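Long-range contact in endolytic peptidoglycan transglycosylase RlpA (Pseudomonas aeruginosa, PDB 6I05), which is a lytic transglycosylase that strongly prefers denuded peptidoglycan strands, those without stem peptides: residues L4-G9 with G50-A55. Sequence-based numbering, arbitrary orientation.
Sequences LYLQVG and GPIGSA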
ATOM      1  N   LEU A   4       1.298 -12.483   0.221  1.00 13.12           N
ATOM      2  CA  LEU A   4       0.637 -11.650  -0.772  1.00 11.41           C
ATOM      3  C   LEU A   4       0.808 -10.178  -0.411  1.00  9.96           C
ATOM      4  O   LEU A   4       0.867  -9.819   0.768  1.00 10.80           O
ATOM      5  CB  LEU A   4      -0.844 -12.016  -0.823  1.00 11.96           C
ATOM      6  CG  LEU A   4      -1.081 -13.473  -1.222  1.00 13.87           C
ATOM      7  CD1 LEU A   4      -2.539 -13.845  -1.016  1.00 15.90           C
ATOM      8  CD2 LEU A   4      -0.670 -13.710  -2.667  1.00 15.24           C
ATOM      9  N   TYR A   5       0.862  -9.314  -1.427  1.00 10.47           N
ATOM     10  CA  TYR A   5       1.110  -7.898  -1.201  1.00 10.55           C
ATOM     11  C   TYR A   5       0.101  -7.053  -1.959  1.00 10.27           C
ATOM     12  O   TYR A   5      -0.319  -7.405  -3.064  1.00 11.00           O
ATOM     13  CB  TYR A   5       2.513  -7.502  -1.659  1.00 12.11           C
ATOM     14  CG  TYR A   5       3.610  -8.112  -0.828  1.00 12.01           C
ATOM     15  CD1 TYR A   5       4.082  -9.385  -1.094  1.00 13.27           C
ATOM     16  CD2 TYR A   5       4.182  -7.408   0.221  1.00 12.93           C
ATOM     17  CE1 TYR A   5       5.098  -9.947  -0.334  1.00 14.17           C
ATOM     18  CE2 TYR A   5       5.192  -7.956   0.989  1.00 14.04           C
ATOM     19  CZ  TYR A   5       5.647  -9.224   0.709  1.00 14.12           C
ATOM     20  OH  TYR A   5       6.659  -9.756   1.469  1.00 16.18           O
ATOM     21  N   LEU A   6      -0.267  -5.924  -1.357  1.00  9.85           N
ATOM     22  CA  LEU A   6      -1.118  -4.924  -1.988  1.00  9.86           C
ATOM     23  C   LEU A   6      -0.327  -3.638  -2.161  1.00 10.18           C
ATOM     24  O   LEU A   6       0.555  -3.322  -1.357  1.00 11.38           O
ATOM     25  CB  LEU A   6      -2.345  -4.608  -1.124  1.00 10.36           C
ATOM     26  CG  LEU A   6      -3.404  -5.698  -1.005  1.00 10.11           C
ATOM     27  CD1 LEU A   6      -4.390  -5.360   0.101  1.00 11.13           C
ATOM     28  CD2 LEU A   6      -4.118  -5.875  -2.339  1.00 10.43           C
ATOM     29  N   GLN A   7      -0.647  -2.900  -3.221  1.00  9.87           N
ATOM     30  CA  GLN A   7      -0.185  -1.529  -3.395  1.00 10.01           C
ATOM     31  C   GLN A   7      -1.400  -0.617  -3.320  1.00 10.40           C
ATOM     32  O   GLN A   7      -2.437  -0.904  -3.928  1.00 11.80           O
ATOM     33  CB  GLN A   7       0.542  -1.336  -4.725  1.00 10.81           C
ATOM     34  CG  GLN A   7       1.008   0.094  -4.961  1.00 11.65           C
ATOM     35  CD  GLN A   7       2.057   0.175  -6.046  1.00 12.54           C
ATOM     36  OE1 GLN A   7       3.053  -0.548  -6.013  1.00 13.02           O
ATOM     37  NE2 GLN A   7       1.834   1.046  -7.023  1.00 14.80           N
ATOM     38  N   VAL A   8      -1.277   0.468  -2.560  1.00 11.80           N
ATOM     39  CA  VAL A   8      -2.398   1.359  -2.313  1.00 13.89           C
ATOM     40  C   VAL A   8      -2.237   2.714  -2.999  1.00 14.97           C
ATOM     41  O   VAL A   8      -3.242   3.373  -3.291  1.00 17.52           O
ATOM     42  CB  VAL A   8      -2.655   1.523  -0.799  1.00 15.36           C
ATOM     43  CG1 VAL A   8      -3.932   2.310  -0.531  1.00 17.18           C
ATOM     44  CG2 VAL A   8      -2.726   0.150  -0.129  1.00 16.75           C
ATOM     45  N   GLY A   9      -1.013   3.146  -3.263  1.00 13.17           N
ATOM     46  CA  GLY A   9      -0.778   4.377  -3.989  1.00 13.85           C
ATOM     47  C   GLY A   9       0.675   4.447  -4.384  1.00 13.22           C
ATOM     48  O   GLY A   9       1.510   3.663  -3.928  1.00 13.06           O
ATOM     49  N   GLY A  50       2.003  -5.942   3.348  1.00 10.72           N
ATOM     50  CA  GLY A  50       2.182  -7.366   3.281  1.00 11.45           C
ATOM     51  C   GLY A  50       3.472  -7.753   3.968  1.00 12.44           C
ATOM     52  O   GLY A  50       4.224  -6.890   4.427  1.00 14.22           O
ATOM     53  N   PRO A  51       3.773  -9.063   4.033  1.00 11.43           N
ATOM     54  CA  PRO A  51       3.036 -10.138   3.357  1.00 11.21           C
ATOM     55  C   PRO A  51       1.759 -10.553   4.078  1.00 10.83           C
ATOM     56  O   PRO A  51       1.749 -10.763   5.301  1.00 13.53           O
ATOM     57  CB  PRO A  51       4.034 -11.302   3.370  1.00 11.56           C
ATOM     58  CG  PRO A  51       4.901 -11.044   4.567  1.00 12.82           C
ATOM     59  CD  PRO A  51       5.011  -9.552   4.671  1.00 13.04           C
ATOM     60  N   ILE A  52       0.687 -10.703   3.316  1.00 10.31           N
ATOM     61  CA  ILE A  52      -0.595 -11.139   3.850  1.00 10.70           C
ATOM     62  C   ILE A  52      -0.710 -12.649   3.664  1.00 10.61           C
ATOM     63  O   ILE A  52      -0.336 -13.194   2.615  1.00 11.63           O
ATOM     64  CB  ILE A  52      -1.734 -10.367   3.161  1.00 11.92           C
ATOM     65  CG1 ILE A  52      -1.602  -8.871   3.468  1.00 14.93           C
ATOM     66  CG2 ILE A  52      -3.079 -10.901   3.596  1.00 12.20           C
ATOM     67  CD1 ILE A  52      -2.578  -8.000   2.719  1.00 18.08           C
ATOM     68  N   GLY A  53      -1.219 -13.335   4.687  1.00 11.12           N
ATOM     69  CA  GLY A  53      -1.130 -14.779   4.721  1.00 11.57           C
ATOM     70  C   GLY A  53      -2.185 -15.549   3.956  1.00 11.66           C
ATOM     71  O   GLY A  53      -2.052 -16.771   3.861  1.00 13.13           O
ATOM     72  N   SER A  54      -3.227 -14.905   3.432  1.00 10.78           N
ATOM     73  CA  SER A  54      -4.252 -15.655   2.713  1.00 10.76           C
ATOM     74  C   SER A  54      -4.955 -14.719   1.745  1.00 10.40           C
ATOM     75  O   SER A  54      -5.029 -13.504   1.967  1.00 10.70           O
ATOM     76  CB  SER A  54      -5.332 -16.260   3.629  1.00 11.46           C
ATOM     77  OG  SER A  54      -6.063 -15.257   4.318  1.00 11.57           O
ATOM     78  N   ALA A  55      -5.547 -15.313   0.714  1.00 11.29           N
ATOM     79  CA  ALA A  55      -6.336 -14.542  -0.238  1.00 11.88           C
ATOM     80  C   ALA A  55      -7.543 -13.896   0.432  1.00 11.45           C
ATOM     81  O   ALA A  55      -7.886 -12.749   0.127  1.00 11.38           O
ATOM     82  CB  ALA A  55      -6.769 -15.444  -1.391  1.00 14.15           C
TER
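Leu4 and Ile52 form a hydrogen-bonded antiparallel pair where two strands of the SPOR domain meet. Leu4 N donates to Ile52 O at 3.0 Å, and Ile52 N returns a shorter bond of 2.7 Å to Leu4 O. Leu4 O takes that one hydrogen bond, and Pro51 CA adds a CA-H...O contact to it. The two branched side chains share one face of the sheet, with CB atoms 4.4 Å apart. Leu4 CG lies anti to its carbonyl carbon, beside the backbone N (chi1 -61°). Its CD1 touches the backbone at Ser54 C and Ala55 N, both 3.8 Å away, where the chain turns into a helix. On the same face, Leu6 CD1 meets Ile52 CD1 at 4.1 Å, methyl against methyl. Tyr5 stands on the other face and lies alongside Pro51, the two side chains pointing the same way. Pro51 CA sits over the ring face, 4.0 Å from its centroid and offset toward the rim, a CH-pi contact, while CB and CD both touch the phenol oxygen. Proline suits this place because its rigid ring carries apolar CH groups along the tyrosine; a cis peptide bond precedes it. Tyr5 CE2 approaches the Gly50 backbone obliquely, 3.4 Å from Gly50 C; a CB here would collide with Leu4 O and Tyr5 CD2, and its backbone angles (phi 139°) also call for glycine. Ser54 OG caps the following helix at Glu57 N. In the antiparallel SPOR sheet, strand 4-11 lies between strand 42-52 and strand 74-76, which bonds Tyr5 through Val76. The Leu4-Ile52 pair marks where strand 42-52 ends and leads into helix 55-67, and apolar Leu4, Leu6 and Ile52 suit the sheet face on which that helix packs, all three touching its Val58.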